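Local coordinates for 5-oxoprolinase subunit A (Thermus thermophilus, PDB 2DFA), which probably catalyses, in complex with PxpB and PxpC, the ATP-driven cleavage of 5-oxoproline to L-glutamate, at residues 1-6 with 238-243; 198-203 with 218-223; 22-27 with 231-236; 162-165 with 169-172. All coordinates share one frame; numbering follows the deposited sequence.

Contact 1 (1-6 with 238-243)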
loop_
_atom_site.group_PDB
_atom_site.type_symbol
_atom_site.label_atom_id
_atom_site.label_comp_id
_atom_site.label_asym_id
_atom_site.label_seq_id
_atom_site.Cartn_x
_atom_site.Cartn_y
_atom_site.Cartn_z
ATOM N N MET A 1 -28.197 -37.120 -1.662
ATOM C CA MET A 1 -27.789 -36.027 -0.733
ATOM C C MET A 1 -26.880 -35.041 -1.465
ATOM O O MET A 1 -26.241 -35.397 -2.459
ATOM C CB MET A 1 -27.066 -36.618 0.479
ATOM C CG MET A 1 -26.792 -35.619 1.591
ATOM S SD MET A 1 -26.209 -36.421 3.097
ATOM C CE MET A 1 -27.766 -36.713 3.952
ATOM N N LYS A 2 -26.817 -33.805 -0.974
ATOM C CA LYS A 2 -25.992 -32.785 -1.617
ATOM C C LYS A 2 -25.050 -32.061 -0.659
ATOM O O LYS A 2 -25.271 -32.024 0.550
ATOM C CB LYS A 2 -26.887 -31.759 -2.318
ATOM C CG LYS A 2 -27.589 -30.794 -1.380
ATOM C CD LYS A 2 -28.628 -29.966 -2.123
ATOM C CE LYS A 2 -29.101 -28.777 -1.294
ATOM N NZ LYS A 2 -28.049 -27.719 -1.183
ATOM N N VAL A 3 -23.991 -31.488 -1.214
ATOM C CA VAL A 3 -23.019 -30.757 -0.416
ATOM C C VAL A 3 -22.308 -29.737 -1.290
ATOM O O VAL A 3 -22.189 -29.913 -2.505
ATOM C CB VAL A 3 -21.966 -31.709 0.208
ATOM C CG1 VAL A 3 -21.096 -32.310 -0.873
ATOM C CG2 VAL A 3 -21.109 -30.957 1.226
ATOM N N ASP A 4 -21.840 -28.664 -0.669
ATOM C CA ASP A 4 -21.132 -27.633 -1.403
ATOM C C ASP A 4 -19.627 -27.804 -1.223
ATOM O O ASP A 4 -19.151 -28.130 -0.136
ATOM C CB ASP A 4 -21.569 -26.246 -0.916
ATOM C CG ASP A 4 -20.731 -25.124 -1.510
ATOM O OD1 ASP A 4 -19.644 -24.832 -0.963
ATOM O OD2 ASP A 4 -21.151 -24.546 -2.531
ATOM N N LEU A 5 -18.892 -27.612 -2.309
ATOM C CA LEU A 5 -17.440 -27.696 -2.293
ATOM C C LEU A 5 -16.951 -26.275 -2.528
ATOM O O LEU A 5 -17.257 -25.679 -3.560
ATOM C CB LEU A 5 -16.943 -28.607 -3.420
ATOM C CG LEU A 5 -16.448 -30.004 -3.031
ATOM C CD1 LEU A 5 -15.111 -29.887 -2.315
ATOM C CD2 LEU A 5 -17.476 -30.692 -2.151
ATOM N N ASN A 6 -16.201 -25.725 -1.574
ATOM C CA ASN A 6 -15.708 -24.364 -1.724
ATOM C C ASN A 6 -14.187 -24.276 -1.679
ATOM O O ASN A 6 -13.513 -25.099 -1.058
ATOM C CB ASN A 6 -16.316 -23.456 -0.645
ATOM C CG ASN A 6 -15.540 -23.484 0.662
ATOM O OD1 ASN A 6 -14.476 -22.873 0.780
ATOM N ND2 ASN A 6 -16.069 -24.201 1.648
ATOM N N GLU A 238 -14.927 -36.232 -7.475
ATOM C CA GLU A 238 -15.209 -37.504 -8.129
ATOM C C GLU A 238 -15.743 -38.545 -7.149
ATOM O O GLU A 238 -16.705 -39.255 -7.447
ATOM C CB GLU A 238 -13.950 -38.024 -8.831
ATOM C CG GLU A 238 -13.489 -37.126 -9.975
ATOM C CD GLU A 238 -12.293 -37.680 -10.727
ATOM O OE1 GLU A 238 -11.212 -37.828 -10.117
ATOM O OE2 GLU A 238 -12.435 -37.964 -11.934
ATOM N N ALA A 239 -15.122 -38.632 -5.978
ATOM C CA ALA A 239 -15.556 -39.586 -4.968
ATOM C C ALA A 239 -17.004 -39.304 -4.586
ATOM O O ALA A 239 -17.790 -40.224 -4.371
ATOM C CB ALA A 239 -14.661 -39.489 -3.740
ATOM N N LEU A 240 -17.352 -38.023 -4.516
ATOM C CA LEU A 240 -18.705 -37.618 -4.156
ATOM C C LEU A 240 -19.718 -37.909 -5.260
ATOM O O LEU A 240 -20.818 -38.391 -4.989
ATOM C CB LEU A 240 -18.733 -36.123 -3.816
ATOM C CG LEU A 240 -17.951 -35.681 -2.574
ATOM C CD1 LEU A 240 -18.043 -34.168 -2.417
ATOM C CD2 LEU A 240 -18.509 -36.375 -1.342
ATOM N N GLU A 241 -19.346 -37.616 -6.503
ATOM C CA GLU A 241 -20.241 -37.846 -7.631
ATOM C C GLU A 241 -20.388 -39.331 -7.948
ATOM O O GLU A 241 -21.480 -39.796 -8.273
ATOM C CB GLU A 241 -19.744 -37.090 -8.865
ATOM C CG GLU A 241 -19.697 -35.584 -8.673
ATOM C CD GLU A 241 -19.339 -34.842 -9.943
ATOM O OE1 GLU A 241 -18.274 -35.135 -10.526
ATOM O OE2 GLU A 241 -20.123 -33.961 -10.353
ATOM N N GLN A 242 -19.290 -40.075 -7.856
ATOM C CA GLN A 242 -19.336 -41.507 -8.119
ATOM C C GLN A 242 -20.130 -42.178 -7.004
ATOM O O GLN A 242 -20.545 -43.330 -7.126
ATOM C CB GLN A 242 -17.923 -42.093 -8.177
ATOM C CG GLN A 242 -17.182 -41.803 -9.472
ATOM C CD GLN A 242 -15.809 -42.449 -9.515
ATOM O OE1 GLN A 242 -15.598 -43.447 -10.206
ATOM N NE2 GLN A 242 -14.864 -41.882 -8.773
ATOM N N ALA A 243 -20.339 -41.440 -5.918
ATOM C CA ALA A 243 -21.083 -41.944 -4.772
ATOM C C ALA A 243 -22.547 -41.530 -4.852
ATOM O O ALA A 243 -23.364 -41.948 -4.036
ATOM C CB ALA A 243 -20.464 -41.424 -3.481
#

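Contact 2 (198-203 with 218-223)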
loop_
_atom_site.group_PDB
_atom_site.type_symbol
_atom_site.label_atom_id
_atom_site.label_comp_id
_atom_site.label_asym_id
_atom_site.label_seq_id
_atom_site.Cartn_x
_atom_site.Cartn_y
_atom_site.Cartn_z
ATOM N N ARG A 198 -17.216 -39.578 3.964
ATOM C CA ARG A 198 -17.646 -39.909 5.316
ATOM C C ARG A 198 -18.399 -38.750 5.969
ATOM O O ARG A 198 -19.453 -38.918 6.569
ATOM C CB ARG A 198 -16.395 -40.244 6.130
ATOM C CG ARG A 198 -16.726 -40.859 7.490
ATOM C CD ARG A 198 -16.771 -42.394 7.443
ATOM N NE ARG A 198 -17.507 -42.929 8.596
ATOM C CZ ARG A 198 -16.881 -42.891 9.788
ATOM N NH1 ARG A 198 -15.670 -42.371 9.869
ATOM N NH2 ARG A 198 -17.473 -43.398 10.873
ATOM N N MET A 199 -17.795 -37.550 5.880
ATOM C CA MET A 199 -18.423 -36.378 6.482
ATOM C C MET A 199 -19.828 -36.138 5.921
ATOM O O MET A 199 -20.757 -35.764 6.622
ATOM C CB MET A 199 -17.548 -35.154 6.196
ATOM C CG MET A 199 -16.123 -35.271 6.741
ATOM S SD MET A 199 -15.112 -33.862 6.261
ATOM C CE MET A 199 -14.199 -33.679 7.798
ATOM N N VAL A 200 -19.955 -36.315 4.591
ATOM C CA VAL A 200 -21.263 -36.115 3.969
ATOM C C VAL A 200 -22.235 -37.255 4.299
ATOM O O VAL A 200 -23.318 -37.056 4.833
ATOM C CB VAL A 200 -21.069 -36.007 2.453
ATOM C CG1 VAL A 200 -22.424 -35.817 1.769
ATOM C CG2 VAL A 200 -20.176 -34.827 2.118
ATOM N N LEU A 201 -21.819 -38.485 3.931
ATOM C CA LEU A 201 -22.712 -39.638 4.066
ATOM C C LEU A 201 -23.021 -40.005 5.529
ATOM O O LEU A 201 -24.099 -40.490 5.852
ATOM C CB LEU A 201 -22.066 -40.848 3.371
ATOM C CG LEU A 201 -21.854 -40.672 1.861
ATOM C CD1 LEU A 201 -21.226 -41.913 1.219
ATOM C CD2 LEU A 201 -23.161 -40.422 1.104
ATOM N N GLU A 202 -22.023 -39.812 6.422
ATOM C CA GLU A 202 -22.209 -40.297 7.792
ATOM C C GLU A 202 -22.200 -39.178 8.843
ATOM O O GLU A 202 -22.558 -39.374 9.997
ATOM C CB GLU A 202 -21.108 -41.318 8.101
ATOM C CG GLU A 202 -21.286 -42.638 7.346
ATOM C CD GLU A 202 -20.117 -43.551 7.656
ATOM O OE1 GLU A 202 -19.949 -43.920 8.813
ATOM O OE2 GLU A 202 -19.397 -43.919 6.722
ATOM N N GLY A 203 -21.733 -37.985 8.431
ATOM C CA GLY A 203 -21.692 -36.871 9.373
ATOM C C GLY A 203 -20.659 -37.093 10.481
ATOM O O GLY A 203 -20.788 -36.617 11.603
ATOM N N ASP A 218 -22.034 -28.501 5.685
ATOM C CA ASP A 218 -22.912 -27.855 4.717
ATOM C C ASP A 218 -22.010 -27.582 3.520
ATOM O O ASP A 218 -22.436 -27.626 2.366
ATOM C CB ASP A 218 -23.472 -26.537 5.263
ATOM C CG ASP A 218 -24.431 -26.742 6.422
ATOM O OD1 ASP A 218 -25.186 -27.741 6.401
ATOM O OD2 ASP A 218 -24.447 -25.900 7.346
ATOM N N THR A 219 -20.742 -27.315 3.815
ATOM C CA THR A 219 -19.761 -27.051 2.776
ATOM C C THR A 219 -18.413 -27.649 3.172
ATOM O O THR A 219 -18.078 -27.720 4.353
ATOM C CB THR A 219 -19.603 -25.522 2.524
ATOM O OG1 THR A 219 -18.681 -25.305 1.448
ATOM C CG2 THR A 219 -19.092 -24.823 3.775
ATOM N N LEU A 220 -17.659 -28.094 2.175
ATOM C CA LEU A 220 -16.343 -28.683 2.387
ATOM C C LEU A 220 -15.280 -27.757 1.801
ATOM O O LEU A 220 -15.322 -27.436 0.613
ATOM C CB LEU A 220 -16.253 -30.044 1.694
ATOM C CG LEU A 220 -17.203 -31.149 2.168
ATOM C CD1 LEU A 220 -17.049 -32.371 1.267
ATOM C CD2 LEU A 220 -16.898 -31.505 3.612
ATOM N N CYS A 221 -14.324 -27.341 2.627
ATOM C CA CYS A 221 -13.263 -26.450 2.165
ATOM C C CYS A 221 -12.096 -27.198 1.538
ATOM O O CYS A 221 -11.635 -28.206 2.070
ATOM C CB CYS A 221 -12.738 -25.597 3.320
ATOM S SG CYS A 221 -11.350 -24.511 2.865
ATOM N N ILE A 222 -11.623 -26.690 0.405
ATOM C CA ILE A 222 -10.495 -27.282 -0.304
ATOM C C ILE A 222 -9.364 -26.259 -0.381
ATOM O O ILE A 222 -9.598 -25.095 -0.705
ATOM C CB ILE A 222 -10.876 -27.682 -1.742
ATOM C CG1 ILE A 222 -12.093 -28.610 -1.723
ATOM C CG2 ILE A 222 -9.693 -28.352 -2.424
ATOM C CD1 ILE A 222 -11.925 -29.838 -0.847
ATOM N N HIS A 223 -8.144 -26.696 -0.078
ATOM C CA HIS A 223 -6.977 -25.817 -0.117
ATOM C C HIS A 223 -6.900 -25.030 -1.422
ATOM O O HIS A 223 -6.664 -23.821 -1.418
ATOM C CB HIS A 223 -5.695 -26.636 0.061
ATOM C CG HIS A 223 -5.166 -26.636 1.462
ATOM N ND1 HIS A 223 -5.950 -26.936 2.556
ATOM C CD2 HIS A 223 -3.929 -26.376 1.946
ATOM C CE1 HIS A 223 -5.218 -26.859 3.654
ATOM N NE2 HIS A 223 -3.988 -26.522 3.311
#

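Contact 3 (22-27 with 231-236)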
loop_
_atom_site.group_PDB
_atom_site.type_symbol
_atom_site.label_atom_id
_atom_site.label_comp_id
_atom_site.label_asym_id
_atom_site.label_seq_id
_atom_site.Cartn_x
_atom_site.Cartn_y
_atom_site.Cartn_z
ATOM N N ARG A 22 -8.016 -21.454 -12.535
ATOM C CA ARG A 22 -8.429 -22.130 -13.763
ATOM C C ARG A 22 -8.667 -23.627 -13.564
ATOM O O ARG A 22 -9.587 -24.201 -14.145
ATOM C CB ARG A 22 -7.372 -21.926 -14.849
ATOM C CG ARG A 22 -7.151 -20.477 -15.240
ATOM C CD ARG A 22 -5.714 -20.267 -15.681
ATOM N NE ARG A 22 -4.782 -20.625 -14.612
ATOM C CZ ARG A 22 -3.457 -20.589 -14.727
ATOM N NH1 ARG A 22 -2.896 -20.209 -15.868
ATOM N NH2 ARG A 22 -2.695 -20.932 -13.698
ATOM N N GLU A 23 -7.838 -24.255 -12.739
ATOM C CA GLU A 23 -7.959 -25.685 -12.481
ATOM C C GLU A 23 -8.984 -26.015 -11.401
ATOM O O GLU A 23 -9.634 -27.064 -11.449
ATOM C CB GLU A 23 -6.601 -26.258 -12.075
ATOM C CG GLU A 23 -5.511 -26.135 -13.135
ATOM C CD GLU A 23 -5.159 -24.691 -13.461
ATOM O OE1 GLU A 23 -4.841 -23.925 -12.525
ATOM O OE2 GLU A 23 -5.196 -24.325 -14.658
ATOM N N ILE A 24 -9.138 -25.112 -10.438
ATOM C CA ILE A 24 -10.062 -25.324 -9.328
ATOM C C ILE A 24 -11.535 -25.016 -9.604
ATOM O O ILE A 24 -12.411 -25.757 -9.166
ATOM C CB ILE A 24 -9.616 -24.508 -8.085
ATOM C CG1 ILE A 24 -8.304 -25.064 -7.532
ATOM C CG2 ILE A 24 -10.700 -24.546 -7.014
ATOM C CD1 ILE A 24 -8.438 -26.421 -6.864
ATOM N N PHE A 25 -11.814 -23.933 -10.319
ATOM C CA PHE A 25 -13.198 -23.549 -10.600
ATOM C C PHE A 25 -14.089 -24.625 -11.212
ATOM O O PHE A 25 -15.265 -24.731 -10.864
ATOM C CB PHE A 25 -13.230 -22.301 -11.481
ATOM C CG PHE A 25 -13.072 -21.017 -10.716
ATOM C CD1 PHE A 25 -12.035 -20.862 -9.803
ATOM C CD2 PHE A 25 -13.949 -19.958 -10.919
ATOM C CE1 PHE A 25 -11.875 -19.666 -9.102
ATOM C CE2 PHE A 25 -13.795 -18.757 -10.221
ATOM C CZ PHE A 25 -12.758 -18.612 -9.315
ATOM N N PRO A 26 -13.555 -25.434 -12.136
ATOM C CA PRO A 26 -14.412 -26.469 -12.723
ATOM C C PRO A 26 -14.722 -27.621 -11.761
ATOM O O PRO A 26 -15.518 -28.507 -12.078
ATOM C CB PRO A 26 -13.610 -26.922 -13.942
ATOM C CG PRO A 26 -12.193 -26.768 -13.477
ATOM C CD PRO A 26 -12.224 -25.427 -12.768
ATOM N N LEU A 27 -14.107 -27.593 -10.582
ATOM C CA LEU A 27 -14.304 -28.647 -9.590
ATOM C C LEU A 27 -15.167 -28.258 -8.388
ATOM O O LEU A 27 -15.771 -29.123 -7.749
ATOM C CB LEU A 27 -12.944 -29.122 -9.076
ATOM C CG LEU A 27 -11.892 -29.510 -10.117
ATOM C CD1 LEU A 27 -10.566 -29.772 -9.421
ATOM C CD2 LEU A 27 -12.355 -30.736 -10.891
ATOM N N GLU A 231 -5.547 -31.588 -7.565
ATOM C CA GLU A 231 -5.614 -33.040 -7.433
ATOM C C GLU A 231 -6.564 -33.448 -6.316
ATOM O O GLU A 231 -7.397 -34.340 -6.490
ATOM C CB GLU A 231 -4.224 -33.618 -7.153
ATOM C CG GLU A 231 -3.333 -33.721 -8.379
ATOM C CD GLU A 231 -1.929 -34.194 -8.042
ATOM O OE1 GLU A 231 -1.791 -35.276 -7.429
ATOM O OE2 GLU A 231 -0.963 -33.480 -8.392
ATOM N N VAL A 232 -6.433 -32.796 -5.165
ATOM C CA VAL A 232 -7.289 -33.096 -4.025
ATOM C C VAL A 232 -8.737 -32.779 -4.373
ATOM O O VAL A 232 -9.629 -33.598 -4.159
ATOM C CB VAL A 232 -6.884 -32.269 -2.782
ATOM C CG1 VAL A 232 -7.768 -32.641 -1.601
ATOM C CG2 VAL A 232 -5.419 -32.509 -2.451
ATOM N N ALA A 233 -8.962 -31.586 -4.913
ATOM C CA ALA A 233 -10.304 -31.161 -5.295
ATOM C C ALA A 233 -10.901 -32.148 -6.296
ATOM O O ALA A 233 -12.075 -32.510 -6.208
ATOM C CB ALA A 233 -10.256 -29.763 -5.901
ATOM N N ARG A 234 -10.081 -32.577 -7.246
ATOM C CA ARG A 234 -10.522 -33.524 -8.263
ATOM C C ARG A 234 -10.955 -34.817 -7.580
ATOM O O ARG A 234 -12.085 -35.282 -7.755
ATOM C CB ARG A 234 -9.378 -33.813 -9.235
ATOM C CG ARG A 234 -9.795 -34.542 -10.503
ATOM C CD ARG A 234 -8.570 -34.924 -11.326
ATOM N NE ARG A 234 -7.634 -33.809 -11.458
ATOM C CZ ARG A 234 -7.895 -32.682 -12.112
ATOM N NH1 ARG A 234 -9.069 -32.510 -12.706
ATOM N NH2 ARG A 234 -6.981 -31.721 -12.165
ATOM N N ALA A 235 -10.044 -35.387 -6.797
ATOM C CA ALA A 235 -10.308 -36.628 -6.084
ATOM C C ALA A 235 -11.580 -36.541 -5.247
ATOM O O ALA A 235 -12.404 -37.454 -5.263
ATOM C CB ALA A 235 -9.117 -36.980 -5.194
ATOM N N VAL A 236 -11.741 -35.439 -4.521
ATOM C CA VAL A 236 -12.912 -35.259 -3.673
ATOM C C VAL A 236 -14.223 -35.172 -4.446
ATOM O O VAL A 236 -15.194 -35.844 -4.099
ATOM C CB VAL A 236 -12.776 -34.000 -2.785
ATOM C CG1 VAL A 236 -14.046 -33.795 -1.973
ATOM C CG2 VAL A 236 -11.581 -34.148 -1.856
#

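Contact 4 (162-165 with 169-172)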
loop_
_atom_site.group_PDB
_atom_site.type_symbol
_atom_site.label_atom_id
_atom_site.label_comp_id
_atom_site.label_asym_id
_atom_site.label_seq_id
_atom_site.Cartn_x
_atom_site.Cartn_y
_atom_site.Cartn_z
ATOM N N LEU A 162 -22.271 -24.247 8.009
ATOM C CA LEU A 162 -21.197 -24.999 8.650
ATOM C C LEU A 162 -20.175 -25.591 7.694
ATOM O O LEU A 162 -20.510 -26.343 6.779
ATOM C CB LEU A 162 -21.789 -26.104 9.527
ATOM C CG LEU A 162 -22.766 -25.601 10.594
ATOM C CD1 LEU A 162 -23.190 -26.760 11.488
ATOM C CD2 LEU A 162 -22.101 -24.505 11.425
ATOM N N GLU A 163 -18.912 -25.254 7.933
ATOM C CA GLU A 163 -17.811 -25.715 7.102
ATOM C C GLU A 163 -17.018 -26.851 7.738
ATOM O O GLU A 163 -16.804 -26.875 8.951
ATOM C CB GLU A 163 -16.884 -24.535 6.800
ATOM C CG GLU A 163 -15.630 -24.884 6.039
ATOM C CD GLU A 163 -14.882 -23.645 5.577
ATOM O OE1 GLU A 163 -14.576 -22.775 6.423
ATOM O OE2 GLU A 163 -14.601 -23.546 4.365
ATOM N N ALA A 164 -16.594 -27.795 6.905
ATOM C CA ALA A 164 -15.801 -28.936 7.353
ATOM C C ALA A 164 -14.570 -28.991 6.459
ATOM O O ALA A 164 -14.603 -28.521 5.317
ATOM C CB ALA A 164 -16.610 -30.234 7.234
ATOM N N PHE A 165 -13.489 -29.569 6.972
ATOM C CA PHE A 165 -12.244 -29.643 6.219
ATOM C C PHE A 165 -11.732 -31.060 6.012
ATOM O O PHE A 165 -11.060 -31.616 6.876
ATOM C CB PHE A 165 -11.163 -28.821 6.927
ATOM C CG PHE A 165 -11.575 -27.407 7.220
ATOM C CD1 PHE A 165 -12.461 -27.127 8.256
ATOM C CD2 PHE A 165 -11.095 -26.355 6.444
ATOM C CE1 PHE A 165 -12.862 -25.818 8.515
ATOM C CE2 PHE A 165 -11.491 -25.045 6.695
ATOM C CZ PHE A 165 -12.377 -24.777 7.735
ATOM N N ALA A 169 -6.962 -32.737 9.965
ATOM C CA ALA A 169 -7.273 -33.737 10.977
ATOM C C ALA A 169 -8.095 -33.091 12.083
ATOM O O ALA A 169 -7.947 -31.900 12.372
ATOM C CB ALA A 169 -5.991 -34.326 11.554
ATOM N N TYR A 170 -8.968 -33.889 12.691
ATOM C CA TYR A 170 -9.820 -33.430 13.779
ATOM C C TYR A 170 -9.425 -34.107 15.086
ATOM O O TYR A 170 -8.835 -35.185 15.084
ATOM C CB TYR A 170 -11.287 -33.753 13.486
ATOM C CG TYR A 170 -11.948 -32.831 12.490
ATOM C CD1 TYR A 170 -11.563 -32.821 11.150
ATOM C CD2 TYR A 170 -12.972 -31.974 12.889
ATOM C CE1 TYR A 170 -12.186 -31.975 10.229
ATOM C CE2 TYR A 170 -13.601 -31.127 11.982
ATOM C CZ TYR A 170 -13.205 -31.133 10.655
ATOM O OH TYR A 170 -13.826 -30.293 9.765
ATOM N N LEU A 171 -9.757 -33.466 16.201
ATOM C CA LEU A 171 -9.467 -34.019 17.516
ATOM C C LEU A 171 -10.801 -34.435 18.125
ATOM O O LEU A 171 -11.856 -33.974 17.681
ATOM C CB LEU A 171 -8.792 -32.969 18.402
ATOM C CG LEU A 171 -7.485 -32.355 17.890
ATOM C CD1 LEU A 171 -6.983 -31.336 18.902
ATOM C CD2 LEU A 171 -6.442 -33.441 17.670
ATOM N N ARG A 172 -10.765 -35.302 19.134
ATOM C CA ARG A 172 -11.999 -35.754 19.771
ATOM C C ARG A 172 -12.861 -34.587 20.240
ATOM O O ARG A 172 -14.086 -34.691 20.284
ATOM C CB ARG A 172 -11.691 -36.673 20.953
ATOM C CG ARG A 172 -11.115 -38.018 20.550
ATOM C CD ARG A 172 -11.001 -38.943 21.751
ATOM N NE ARG A 172 -12.302 -39.256 22.339
ATOM C CZ ARG A 172 -13.245 -39.974 21.736
ATOM N NH1 ARG A 172 -13.040 -40.462 20.519
ATOM N NH2 ARG A 172 -14.396 -40.206 22.351
HETATM O O HOH W 1 -15.368 -28.619 10.891
#

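Contact 1 (1-6 with 238-243)
In the parallel beta-sheet of this alpha/beta fold, the first strand, 2-9, is covered by the last helix, 229-241, where Val3 and Leu5 meet Leu240. Both strand side chains set out toward the helix, and Leu240 toward the strand, so three buried aliphatic side chains close the interval between backbones whose nearest CA atoms, those of Val3 and Leu240, are 8.9 Å apart. Leu240 works through one branch: its CD1 meets both strand residues. Val3 is held with CG1 between the backbone N and the carbonyl carbon (chi1 67°), and this methyl is the one turned to the helix, its side chain standing at about a right angle to that of Leu240. The same layer is continued by Leu220 beside Val3 and Leu5, and by Val247 and Leu197 against Leu240. Asp4, pointing the other way, hydrogen-bonds Ser29, Ser30 and Thr219, so the strand presents an apolar side to the helix and a polar one to the reverse. Contact is made by methyl groups alone: Val3 CG1 lies 3.9 Å from Leu240 CD1, and Leu5 CD2 approaches that same Leu240 CD1 more closely, to 3.5 Å.

Contact 2 (198-203 with 218-223)
Leu220 spreads its two methyl groups against the end of helix 189-201, one toward Met199 and the other toward Val200. The forked side chain, leaving strand 219-222, is directed at the helix, with CG anti to the carbonyl carbon (chi1 -62°). Its CD2 faces the sulfur of Met199, SD to CD2 being 4.0 Å, while CD1 meets Val200, whose CG2 lies 4.1 Å from that Leu220 CD1. Each branch of the leucine thus has its own partner on the helix, and the fork spans two consecutive residues of it. The two helix residues come at the leucine differently: Met199 slants across it, whereas Val200 stands nearly perpendicular and touches with a single methyl. The backbones stay well apart, the CA atoms of Met199 and Leu220 being 9.0 Å from each other, so side chains alone bridge the interval. Met199 bends at the thioether (chi3 141°), and its terminal methyl passes on to Tyr170 in the loop after strand 160-164, so the sulfur is the part left alongside Leu220.

All three residues are buried. Val3 and Leu5 of strand 2-9, together with Ala164 of strand 160-164, pack on Leu220 as well, and Leu240 of helix 229-241 touches Val200. The helix ends just beyond this point, where Arg198 forms a salt bridge with Glu212.

Across the interface itself no hydrogen bond forms. The helix is therefore seated on the sheet here by hydrophobic burial and van der Waals contact between hydrocarbon and thioether groups, an attraction that depends on fit and sets no preferred bond direction.

Contact 3 (22-27 with 231-236)
Apolar contacts come first: Leu27, which follows the short helix 21-24, and Ile24 both press on Ala233 of helix 229-241. The small methyl of Ala233 is approached by two larger side chains, with Leu27 CD1 3.5 Å from Ala233 CB and Ile24 CD1 3.9 Å from that CB. Ile24 reaches it with the far end of its longer branch, CG1 being swung to the side opposite the carbonyl carbon (chi1 -68°). The small alanine probably helps the backbones come close; the CA atoms of Leu27 and Arg234 are 6.3 Å apart. Strand 2-9 adjoins both segments, Ile24 touching its Ala7 and Val236 its Leu5.

Leu27 also lies against polar groups without bonding to them. Its CD1 rests 3.6 Å from the backbone N of Arg234, and CD2 approaches the guanidinium obliquely, 4.2 Å from Arg234 NH1.

Hydrogen bonds do not cross the contact. Leu27 N bonds to Ile24 O at 2.9 Å, a turn that holds the leucine after the short helix. Beyond the two segments, Leu27 O receives a weak bond from Arg237.

Leu27 carries most of the contact from the first segment, packing on Ala233 at the buried side and on Arg234 toward solvent. With no hydrogen bond or salt bridge joining the segments, their adhesion rests on van der Waals contact, to which the arginine contributes as bulk while its charge probably stays hydrated.

Contact 4 (162-165 with 169-172)
Tyr170 lies in the loop that follows strand 160-164 of the parallel beta/alpha sheet and folds back on that strand's C-terminal end, where its OH bonds the backbone of Phe165 and packs against Ala164. The CB of Tyr170 does not set out toward the strand; it is the reach of the ring, turned beside the backbone N (chi1 -77°), that brings OH to it. There Phe165 N donates a nearly straight hydrogen bond to Tyr170 OH, 2.9 Å long with an N-H...O angle of 165°. The amide just past the strand is thereby satisfied by a side chain.

The two aromatic side chains stand at about a right angle and do not stack. Instead Tyr170 OH lies at the edge of the Phe165 ring, near its plane and 3.8 Å from CD1, and the tyrosine's own ring edge is met by the Phe165 carbonyl oxygen, which is 3.6 Å from Tyr170 CE1. Ala164 packs against the hydroxyl, with CA 3.4 Å and CB 3.8 Å from Tyr170 OH. Met199 and Arg195 of helix 189-201 touch Tyr170 as well, placing the ring between that helix and the strand.

A phenylalanine in place of Tyr170 would probably leave the Phe165 amide without its acceptor and the bound water without its hydroxyl partner. That water also lies beside Tyr170 OH, at a distance doubtfully short in the model, and donates a hydrogen bond of 3.0 Å to Glu163 O.

Overall arrangement
All four contacts belong to one parallel sheet and the elements laid on it, consistent with a beta/alpha-barrel-like architecture. Strands 2-9, 219-222 and 160-164 are neighbours in this order and carry contacts 1, 2 and 4; the centres of contacts 1 and 2 are about 8 Å apart, those of 2 and 4 about 9 Å. Contacts 1 and 3 share helix 229-241, their centres about 12 Å apart. Contacts 3 and 4 do not touch. Along the chain contact 1 encloses contact 3, which encloses contact 4 and then contact 2 in series. The last helix thus brings the C-terminal part of the chain against its N-terminal strand and helix.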